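Local coordinates for protein tRNA (guanine(6)-N2)-methyltransferase (Thermus thermophilus, PDB 3TMA) that transfers a methyl group from S-adenosyl-L-methionine to N2 of the guanosine at position 6 of tRNA(Phe), at residues L208-G213 with I276-P281; D262-P267 with F293-D298; D298-A303 with A326-F331. All coordinates share one frame; numbering follows the deposited sequence.

Contact 1: residues L208-G213 with I276-P281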
loop_
_atom_site.group_PDB
_atom_site.type_symbol
_atom_site.label_atom_id
_atom_site.label_comp_id
_atom_site.label_asym_id
_atom_site.label_seq_id
_atom_site.Cartn_x
_atom_site.Cartn_y
_atom_site.Cartn_z
ATOM N N LEU A 208 -13.131 -15.422 0.148
ATOM C CA LEU A 208 -12.260 -16.422 -0.496
ATOM C C LEU A 208 -11.081 -15.730 -1.186
ATOM O O LEU A 208 -11.274 -14.757 -1.927
ATOM C CB LEU A 208 -13.028 -17.262 -1.528
ATOM C CG LEU A 208 -12.206 -18.087 -2.546
ATOM C CD1 LEU A 208 -11.479 -19.275 -1.835
ATOM C CD2 LEU A 208 -13.156 -18.588 -3.687
ATOM N N ASP A 209 -9.877 -16.266 -0.964
ATOM C CA ASP A 209 -8.645 -15.865 -1.720
ATOM C C ASP A 209 -8.247 -17.020 -2.688
ATOM O O ASP A 209 -7.616 -17.999 -2.278
ATOM C CB ASP A 209 -7.558 -15.596 -0.683
ATOM C CG ASP A 209 -6.180 -15.340 -1.301
ATOM O OD1 ASP A 209 -6.077 -15.239 -2.564
ATOM O OD2 ASP A 209 -5.199 -15.244 -0.493
ATOM N N PRO A 210 -8.670 -16.950 -3.967
ATOM C CA PRO A 210 -8.568 -18.155 -4.801
ATOM C C PRO A 210 -7.190 -18.400 -5.430
ATOM O O PRO A 210 -6.949 -19.503 -5.951
ATOM C CB PRO A 210 -9.647 -17.928 -5.871
ATOM C CG PRO A 210 -9.665 -16.390 -6.073
ATOM C CD PRO A 210 -9.363 -15.840 -4.660
ATOM N N PHE A 211 -6.288 -17.401 -5.383
ATOM C CA PHE A 211 -4.897 -17.607 -5.842
ATOM C C PHE A 211 -3.982 -17.188 -4.709
ATOM O O PHE A 211 -3.381 -16.106 -4.748
ATOM C CB PHE A 211 -4.569 -16.741 -7.088
ATOM C CG PHE A 211 -5.493 -16.976 -8.258
ATOM C CD1 PHE A 211 -5.227 -17.987 -9.162
ATOM C CD2 PHE A 211 -6.623 -16.170 -8.459
ATOM C CE1 PHE A 211 -6.089 -18.237 -10.268
ATOM C CE2 PHE A 211 -7.520 -16.421 -9.545
ATOM C CZ PHE A 211 -7.213 -17.445 -10.464
ATOM N N THR A 212 -3.862 -17.999 -3.674
ATOM C CA THR A 212 -3.416 -17.384 -2.416
ATOM C C THR A 212 -1.892 -17.232 -2.380
ATOM O O THR A 212 -1.381 -16.338 -1.700
ATOM C CB THR A 212 -3.987 -18.097 -1.156
ATOM O OG1 THR A 212 -3.798 -17.248 -0.009
ATOM C CG2 THR A 212 -3.250 -19.417 -0.889
ATOM N N GLY A 213 -1.168 -18.088 -3.129
ATOM C CA GLY A 213 0.302 -18.114 -3.049
ATOM C C GLY A 213 0.769 -18.350 -1.610
ATOM O O GLY A 213 0.296 -19.275 -0.926
ATOM N N ILE A 276 -14.864 -12.290 -2.949
ATOM C CA ILE A 276 -13.727 -13.039 -3.509
ATOM C C ILE A 276 -12.668 -12.006 -3.902
ATOM O O ILE A 276 -12.976 -11.008 -4.564
ATOM C CB ILE A 276 -14.162 -13.855 -4.767
ATOM C CG1 ILE A 276 -15.239 -14.866 -4.350
ATOM C CG2 ILE A 276 -12.959 -14.563 -5.432
ATOM C CD1 ILE A 276 -15.785 -15.720 -5.555
ATOM N N LEU A 277 -11.453 -12.173 -3.384
ATOM C CA LEU A 277 -10.390 -11.191 -3.620
ATOM C C LEU A 277 -9.302 -11.902 -4.408
ATOM O O LEU A 277 -8.685 -12.826 -3.890
ATOM C CB LEU A 277 -9.803 -10.714 -2.265
ATOM C CG LEU A 277 -10.855 -10.343 -1.202
ATOM C CD1 LEU A 277 -10.179 -9.986 0.155
ATOM C CD2 LEU A 277 -11.742 -9.181 -1.680
ATOM N N ALA A 278 -9.116 -11.519 -5.667
ATOM C CA ALA A 278 -8.450 -12.423 -6.627
ATOM C C ALA A 278 -7.258 -11.717 -7.292
ATOM O O ALA A 278 -7.397 -10.605 -7.812
ATOM C CB ALA A 278 -9.423 -12.886 -7.645
ATOM N N ASN A 279 -6.100 -12.383 -7.266
ATOM C CA ASN A 279 -4.879 -11.870 -7.851
ATOM C C ASN A 279 -4.355 -12.995 -8.763
ATOM O O ASN A 279 -3.494 -13.774 -8.363
ATOM C CB ASN A 279 -3.896 -11.584 -6.713
ATOM C CG ASN A 279 -2.525 -11.228 -7.180
ATOM O OD1 ASN A 279 -2.350 -10.540 -8.182
ATOM N ND2 ASN A 279 -1.516 -11.690 -6.431
ATOM N N PRO A 280 -4.908 -13.115 -9.977
ATOM C CA PRO A 280 -4.537 -14.253 -10.867
ATOM C C PRO A 280 -3.069 -14.182 -11.312
ATOM O O PRO A 280 -2.518 -13.095 -11.352
ATOM C CB PRO A 280 -5.434 -14.054 -12.099
ATOM C CG PRO A 280 -6.554 -13.176 -11.645
ATOM C CD PRO A 280 -6.066 -12.353 -10.461
ATOM N N PRO A 281 -2.448 -15.324 -11.695
ATOM C CA PRO A 281 -1.050 -15.243 -12.130
ATOM C C PRO A 281 -0.914 -14.407 -13.412
ATOM O O PRO A 281 -1.899 -14.287 -14.166
ATOM C CB PRO A 281 -0.702 -16.705 -12.436
ATOM C CG PRO A 281 -1.987 -17.277 -12.866
ATOM C CD PRO A 281 -2.996 -16.676 -11.913
HETATM O O HOH W 1 -6.030 -14.323 -5.130
HETATM O O HOH W 2 -1.823 -13.539 -4.102
#
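Leu208 and Ile276 form a parallel beta bridge in the middle of the methyltransferase sheet, and beyond it the two strands open into loops that Phe211 and the residues Asn279 to Pro281 hold together. The bridge carries one backbone bond, Leu277 N to Leu208 O at 3.0 Å, nearly straight with an angle of 166° at the hydrogen. Proline has no N-H to offer a neighbouring strand, and Pro210 instead brings its ring up to the second strand: its CD lies 3.2 Å from Leu277 O, while its CG reaches CG2 of Ile276 and CB of Ala278. These are the C-terminal ends of the strands in a Rossmann-fold methyltransferase sheet, where strands 207-209 and 275-278 lie side by side and the cofactor pocket is built from the loops that follow them. Asn279, first in the Asn-Pro-Pro sequence, probably binds S-adenosyl-L-methionine, as inferred from relatives. Phe211 lays a flat apolar surface against the loop that follows strand 275-278. Its first torsion sets CG opposite the carbonyl carbon (chi1 -57°), and Pro280 CA sits over one ring face, 3.8 Å from the centroid, in a CH-pi contact. Pro281 CD approaches the same ring at CD1, also 3.8 Å away. Where the backbones have parted, a water takes over: it accepts from Phe211 N and from Asn279 N (2.9 Å) and donates to Asp209 OD1 at 2.7 Å. A second water connects Asn279 ND2 with Phe211 O, tying the amide's rotation to the neighbouring loop. The Phe299 ring of helix 290-305 meets the Phe211 ring edge-to-face.

Contact 2: residues D262-P267 with F293-D298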
loop_
_atom_site.group_PDB
_atom_site.type_symbol
_atom_site.label_atom_id
_atom_site.label_comp_id
_atom_site.label_asym_id
_atom_site.label_seq_id
_atom_site.Cartn_x
_atom_site.Cartn_y
_atom_site.Cartn_z
ATOM N N ASP A 262 -7.662 -25.965 -7.293
ATOM C CA ASP A 262 -7.479 -25.456 -8.644
ATOM C C ASP A 262 -8.511 -24.352 -8.843
ATOM O O ASP A 262 -9.706 -24.611 -8.758
ATOM C CB ASP A 262 -7.720 -26.593 -9.650
ATOM C CG ASP A 262 -7.266 -26.234 -11.067
ATOM O OD1 ASP A 262 -7.304 -25.043 -11.453
ATOM O OD2 ASP A 262 -6.861 -27.158 -11.800
ATOM N N ALA A 263 -8.056 -23.126 -9.100
ATOM C CA ALA A 263 -8.960 -21.992 -9.306
ATOM C C ALA A 263 -9.833 -22.089 -10.563
ATOM O O ALA A 263 -10.800 -21.328 -10.698
ATOM C CB ALA A 263 -8.170 -20.670 -9.328
ATOM N N ARG A 264 -9.528 -23.026 -11.457
ATOM C CA ARG A 264 -10.397 -23.275 -12.618
ATOM C C ARG A 264 -11.640 -24.090 -12.234
ATOM O O ARG A 264 -12.599 -24.156 -13.015
ATOM C CB ARG A 264 -9.653 -24.044 -13.724
ATOM C CG ARG A 264 -8.464 -23.334 -14.358
ATOM C CD ARG A 264 -7.735 -24.302 -15.297
ATOM N NE ARG A 264 -7.249 -23.698 -16.545
ATOM C CZ ARG A 264 -5.992 -23.274 -16.746
ATOM N NH1 ARG A 264 -5.103 -23.328 -15.757
ATOM N NH2 ARG A 264 -5.621 -22.771 -17.930
ATOM N N HIS A 265 -11.616 -24.724 -11.055
ATOM C CA HIS A 265 -12.727 -25.553 -10.586
ATOM C C HIS A 265 -13.084 -25.270 -9.123
ATOM O O HIS A 265 -13.232 -26.208 -8.313
ATOM C CB HIS A 265 -12.360 -27.030 -10.723
ATOM C CG HIS A 265 -12.044 -27.439 -12.126
ATOM N ND1 HIS A 265 -13.010 -27.531 -13.108
ATOM C CD2 HIS A 265 -10.864 -27.748 -12.721
ATOM C CE1 HIS A 265 -12.433 -27.874 -14.248
ATOM N NE2 HIS A 265 -11.133 -28.007 -14.041
ATOM N N LEU A 266 -13.219 -23.989 -8.788
ATOM C CA LEU A 266 -13.477 -23.552 -7.400
ATOM C C LEU A 266 -14.598 -24.268 -6.655
ATOM O O LEU A 266 -14.455 -24.584 -5.460
ATOM C CB LEU A 266 -13.709 -22.039 -7.335
ATOM C CG LEU A 266 -12.482 -21.177 -7.642
ATOM C CD1 LEU A 266 -12.913 -19.737 -7.713
ATOM C CD2 LEU A 266 -11.396 -21.423 -6.599
ATOM N N PRO A 267 -15.724 -24.559 -7.350
ATOM C CA PRO A 267 -16.769 -25.279 -6.609
ATOM C C PRO A 267 -16.435 -26.733 -6.199
ATOM O O PRO A 267 -17.127 -27.266 -5.345
ATOM C CB PRO A 267 -17.985 -25.209 -7.537
ATOM C CG PRO A 267 -17.648 -24.084 -8.550
ATOM C CD PRO A 267 -16.163 -24.192 -8.710
ATOM N N PHE A 293 -6.553 -16.925 -21.125
ATOM C CA PHE A 293 -7.964 -16.653 -21.357
ATOM C C PHE A 293 -8.832 -17.763 -20.781
ATOM O O PHE A 293 -9.909 -17.493 -20.236
ATOM C CB PHE A 293 -8.269 -16.486 -22.857
ATOM C CG PHE A 293 -9.749 -16.310 -23.154
ATOM C CD1 PHE A 293 -10.399 -15.113 -22.835
ATOM C CD2 PHE A 293 -10.488 -17.331 -23.718
ATOM C CE1 PHE A 293 -11.752 -14.935 -23.101
ATOM C CE2 PHE A 293 -11.847 -17.160 -23.997
ATOM C CZ PHE A 293 -12.483 -15.970 -23.669
ATOM N N HIS A 294 -8.357 -19.001 -20.933
ATOM C CA HIS A 294 -9.082 -20.162 -20.426
ATOM C C HIS A 294 -9.071 -20.218 -18.904
ATOM O O HIS A 294 -10.043 -20.674 -18.298
ATOM C CB HIS A 294 -8.554 -21.481 -21.011
ATOM C CG HIS A 294 -9.324 -22.691 -20.564
ATOM N ND1 HIS A 294 -10.512 -23.077 -21.149
ATOM C CD2 HIS A 294 -9.088 -23.581 -19.569
ATOM C CE1 HIS A 294 -10.953 -24.176 -20.560
ATOM N NE2 HIS A 294 -10.115 -24.494 -19.588
ATOM N N LEU A 295 -8.001 -19.759 -18.277
ATOM C CA LEU A 295 -8.006 -19.683 -16.804
ATOM C C LEU A 295 -8.999 -18.634 -16.339
ATOM O O LEU A 295 -9.768 -18.888 -15.401
ATOM C CB LEU A 295 -6.610 -19.403 -16.236
ATOM C CG LEU A 295 -6.442 -18.955 -14.759
ATOM C CD1 LEU A 295 -6.931 -19.989 -13.768
ATOM C CD2 LEU A 295 -4.978 -18.696 -14.541
ATOM N N TYR A 296 -9.001 -17.463 -16.995
ATOM C CA TYR A 296 -9.954 -16.403 -16.619
ATOM C C TYR A 296 -11.387 -16.907 -16.809
ATOM O O TYR A 296 -12.267 -16.644 -15.990
ATOM C CB TYR A 296 -9.789 -15.174 -17.507
ATOM C CG TYR A 296 -8.663 -14.231 -17.125
ATOM C CD1 TYR A 296 -7.890 -14.447 -15.994
ATOM C CD2 TYR A 296 -8.349 -13.140 -17.944
ATOM C CE1 TYR A 296 -6.886 -13.537 -15.625
ATOM C CE2 TYR A 296 -7.333 -12.244 -17.604
ATOM C CZ TYR A 296 -6.608 -12.452 -16.434
ATOM O OH TYR A 296 -5.586 -11.576 -16.109
ATOM N N TRP A 297 -11.625 -17.531 -17.950
ATOM C CA TRP A 297 -12.957 -18.038 -18.292
ATOM C C TRP A 297 -13.532 -18.974 -17.200
ATOM O O TRP A 297 -14.655 -18.770 -16.681
ATOM C CB TRP A 297 -12.832 -18.824 -19.608
ATOM C CG TRP A 297 -14.110 -19.412 -20.022
ATOM C CD1 TRP A 297 -14.649 -20.619 -19.631
ATOM C CD2 TRP A 297 -15.060 -18.805 -20.871
ATOM N NE1 TRP A 297 -15.881 -20.780 -20.186
ATOM C CE2 TRP A 297 -16.147 -19.692 -20.977
ATOM C CE3 TRP A 297 -15.083 -17.607 -21.590
ATOM C CZ2 TRP A 297 -17.246 -19.415 -21.766
ATOM C CZ3 TRP A 297 -16.172 -17.340 -22.380
ATOM C CH2 TRP A 297 -17.244 -18.229 -22.450
ATOM N N ASP A 298 -12.750 -19.996 -16.848
ATOM C CA ASP A 298 -13.148 -20.964 -15.832
ATOM C C ASP A 298 -13.195 -20.355 -14.421
ATOM O O ASP A 298 -14.091 -20.669 -13.632
ATOM C CB ASP A 298 -12.167 -22.137 -15.802
ATOM C CG ASP A 298 -12.216 -23.004 -17.067
ATOM O OD1 ASP A 298 -13.161 -22.881 -17.892
ATOM O OD2 ASP A 298 -11.278 -23.829 -17.219
HETATM O O HOH W 3 -13.492 -21.941 -10.848
#
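Arg264 reaches along helix 290-305, and its side chain touches Asp298, Leu295 and then His294. The aliphatic part comes first: CB lies 3.8 Å from Asp298 CB, and CG meets Leu295 CD1 at 3.7 Å. With CG beside its own backbone N (chi1 -63°) and a bend at chi3, the chain then carries the guanidinium along the helix, back toward its N-terminal end. One face of that group rests on Leu295 CB, 3.9 Å from its plane. The His294 ring is modelled in two positions; in the one considered here its CD2 edge comes near Arg264 NE, so this contact is doubtful. Arginine suits this place because its methylenes pack on leucine while the residue as a whole keeps some exposure to solvent. Asp298 points its CB at the loop, and Asp298 CB lies 3.5 Å from Arg264 O. A water bridges this junction, donating to Ala263 O and to Asp298 O and accepting from Leu266 N, so that loop and helix backbones are joined without a direct bond. Farther out, Asp262 OD1 accepts from Arg264 N at 3.0 Å, an Asx turn that holds the loop after strand 257-260 in shape. Asp262 and Ala263 probably help bind S-adenosyl-L-methionine, as in related enzymes, and Ala263 also touches Phe211. Asp298 OD2 stands 4.1 Å from Arg264 NE, beyond a salt bridge, with the carboxylate turned 70° from the guanidinium; the attraction between them is probably diffuse, and close fit comes instead from apolar packing and the shared water.

Contact 3: residues D298-A303 with A326-F331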
loop_
_atom_site.group_PDB
_atom_site.type_symbol
_atom_site.label_atom_id
_atom_site.label_comp_id
_atom_site.label_asym_id
_atom_site.label_seq_id
_atom_site.Cartn_x
_atom_site.Cartn_y
_atom_site.Cartn_z
ATOM N N ASP A 298 -12.750 -19.996 -16.848
ATOM C CA ASP A 298 -13.148 -20.964 -15.832
ATOM C C ASP A 298 -13.195 -20.355 -14.421
ATOM O O ASP A 298 -14.091 -20.669 -13.632
ATOM C CB ASP A 298 -12.167 -22.137 -15.802
ATOM C CG ASP A 298 -12.216 -23.004 -17.067
ATOM O OD1 ASP A 298 -13.161 -22.881 -17.892
ATOM O OD2 ASP A 298 -11.278 -23.829 -17.219
ATOM N N PHE A 299 -12.208 -19.529 -14.089
ATOM C CA PHE A 299 -12.204 -18.918 -12.788
ATOM C C PHE A 299 -13.428 -18.012 -12.605
ATOM O O PHE A 299 -14.066 -18.039 -11.561
ATOM C CB PHE A 299 -10.916 -18.112 -12.524
ATOM C CG PHE A 299 -11.076 -17.087 -11.417
ATOM C CD1 PHE A 299 -11.208 -17.497 -10.104
ATOM C CD2 PHE A 299 -11.099 -15.735 -11.707
ATOM C CE1 PHE A 299 -11.397 -16.585 -9.082
ATOM C CE2 PHE A 299 -11.284 -14.796 -10.709
ATOM C CZ PHE A 299 -11.474 -15.219 -9.392
ATOM N N LEU A 300 -13.737 -17.166 -13.587
ATOM C CA LEU A 300 -14.840 -16.211 -13.357
ATOM C C LEU A 300 -16.173 -16.940 -13.252
ATOM O O LEU A 300 -17.075 -16.489 -12.566
ATOM C CB LEU A 300 -14.921 -15.161 -14.454
ATOM C CG LEU A 300 -13.739 -14.187 -14.422
ATOM C CD1 LEU A 300 -13.625 -13.447 -15.762
ATOM C CD2 LEU A 300 -13.844 -13.226 -13.207
ATOM N N ARG A 301 -16.329 -18.026 -13.999
ATOM C CA ARG A 301 -17.567 -18.790 -13.893
ATOM C C ARG A 301 -17.711 -19.514 -12.557
ATOM O O ARG A 301 -18.809 -19.575 -11.991
ATOM C CB ARG A 301 -17.784 -19.702 -15.116
ATOM C CG ARG A 301 -18.336 -18.870 -16.302
ATOM C CD ARG A 301 -17.975 -19.457 -17.672
ATOM N NE ARG A 301 -18.363 -18.481 -18.687
ATOM C CZ ARG A 301 -17.677 -17.368 -18.949
ATOM N NH1 ARG A 301 -16.535 -17.093 -18.283
ATOM N NH2 ARG A 301 -18.161 -16.512 -19.830
ATOM N N GLY A 302 -16.609 -20.062 -12.058
ATOM C CA GLY A 302 -16.608 -20.648 -10.716
ATOM C C GLY A 302 -16.919 -19.575 -9.674
ATOM O O GLY A 302 -17.646 -19.833 -8.685
ATOM N N ALA A 303 -16.365 -18.372 -9.863
ATOM C CA ALA A 303 -16.571 -17.312 -8.863
ATOM C C ALA A 303 -18.046 -16.946 -8.817
ATOM O O ALA A 303 -18.621 -16.821 -7.740
ATOM C CB ALA A 303 -15.741 -16.054 -9.190
ATOM N N ALA A 326 -13.681 -12.309 -21.047
ATOM C CA ALA A 326 -14.024 -13.545 -20.352
ATOM C C ALA A 326 -15.164 -13.443 -19.335
ATOM O O ALA A 326 -15.534 -14.449 -18.729
ATOM C CB ALA A 326 -12.758 -14.116 -19.669
ATOM N N LEU A 327 -15.622 -12.225 -19.031
ATOM C CA LEU A 327 -16.651 -12.022 -17.999
ATOM C C LEU A 327 -17.949 -12.711 -18.365
ATOM O O LEU A 327 -18.465 -12.473 -19.464
ATOM C CB LEU A 327 -16.964 -10.544 -17.843
ATOM C CG LEU A 327 -16.108 -9.674 -16.939
ATOM C CD1 LEU A 327 -16.585 -8.212 -16.968
ATOM C CD2 LEU A 327 -16.173 -10.220 -15.497
ATOM N N PRO A 328 -18.519 -13.526 -17.446
ATOM C CA PRO A 328 -19.854 -13.986 -17.791
ATOM C C PRO A 328 -20.889 -12.884 -17.578
ATOM O O PRO A 328 -20.659 -11.955 -16.782
ATOM C CB PRO A 328 -20.086 -15.181 -16.845
ATOM C CG PRO A 328 -19.163 -14.930 -15.668
ATOM C CD PRO A 328 -17.951 -14.241 -16.276
ATOM N N PRO A 329 -22.030 -12.976 -18.277
ATOM C CA PRO A 329 -23.023 -11.889 -18.222
ATOM C C PRO A 329 -23.806 -11.795 -16.881
ATOM O O PRO A 329 -24.473 -10.783 -16.622
ATOM C CB PRO A 329 -23.955 -12.199 -19.412
ATOM C CG PRO A 329 -23.730 -13.658 -19.724
ATOM C CD PRO A 329 -22.273 -13.896 -19.410
ATOM N N GLY A 330 -23.712 -12.811 -16.030
ATOM C CA GLY A 330 -24.277 -12.702 -14.681
ATOM C C GLY A 330 -23.584 -11.686 -13.744
ATOM O O GLY A 330 -24.087 -11.422 -12.659
ATOM N N PHE A 331 -22.403 -11.199 -14.125
ATOM C CA PHE A 331 -21.694 -10.147 -13.379
ATOM C C PHE A 331 -21.994 -8.754 -13.932
ATOM O O PHE A 331 -22.069 -8.570 -15.151
ATOM C CB PHE A 331 -20.162 -10.391 -13.458
ATOM C CG PHE A 331 -19.639 -11.372 -12.435
ATOM C CD1 PHE A 331 -19.861 -11.159 -11.074
ATOM C CD2 PHE A 331 -18.850 -12.450 -12.824
ATOM C CE1 PHE A 331 -19.308 -12.026 -10.115
ATOM C CE2 PHE A 331 -18.316 -13.321 -11.889
ATOM C CZ PHE A 331 -18.552 -13.120 -10.525
HETATM O O HOH W 4 -17.471 -14.067 -21.597
#
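Ala326 O receives the guanidinium of Arg301 through NH1, at 2.9 Å and with an angle of 164° at the hydrogen. The oxygen lies close to the guanidinium plane, which lets the N-H point almost straight at it. NH1 also bonds to Trp297 O, one turn back in the same helix, so two carbonyls fix the orientation of the group. NH2 gives to a water, which in turn donates to Leu327 O at 2.8 Å. The flat group is laid over Pro328, whose CB stands 3.8 Å from its plane, beneath the centre. The arginine chain is extended from CG to NE, long enough to run past the proline ring in the opposite direction and still reach the carbonyl of Ala326. Here helix 290-305, one of the helices that flank the Rossmann-fold sheet, meets the connection leading into edge strand 331-338. Pro328 begins a type I beta turn that ends at Phe331. The rigid ring of Pro328 also places CD 3.7 Å from Leu300 CB. Leu300, a branched apolar residue on the buried side of the helix, brings CD1 against Ala326 and Leu327, meeting CB of the first and CD2 of the second, each at 4.1 Å. Phe331 brings CE2 to within 3.5 Å of Leu300 O, the oxygen lying near the plane of the ring, and its CZ reaches Ala303 CB at 4.3 Å. Alanine suits this position, since its single methyl lets the ring come near the helix backbone. Leu351 of strand 347-353 touches Leu300, Leu327 and Phe331.

All three contacts lie within the catalytic methyltransferase domain. Contact 1 is buried and belongs to the central sheet, where a beta bridge gives way to ring packing and ordered water beside the probable cofactor pocket. Contacts 2 and 3 both use helix 290-305 and share Asp298, which touches the partner segment in contact 2 alone. Contact 2 is partly buried, with an arginine lying on the helix and no direct hydrogen bond across; contact 3 is more buried, and its arginine, borne by the helix, bonds to the carbonyl of Ala326. Phe299 of the helix packs on Pro210 and Ala278, bringing the helix against the strand ends of contact 1, while Ala263 of contact 2 meets Phe211 of contact 1.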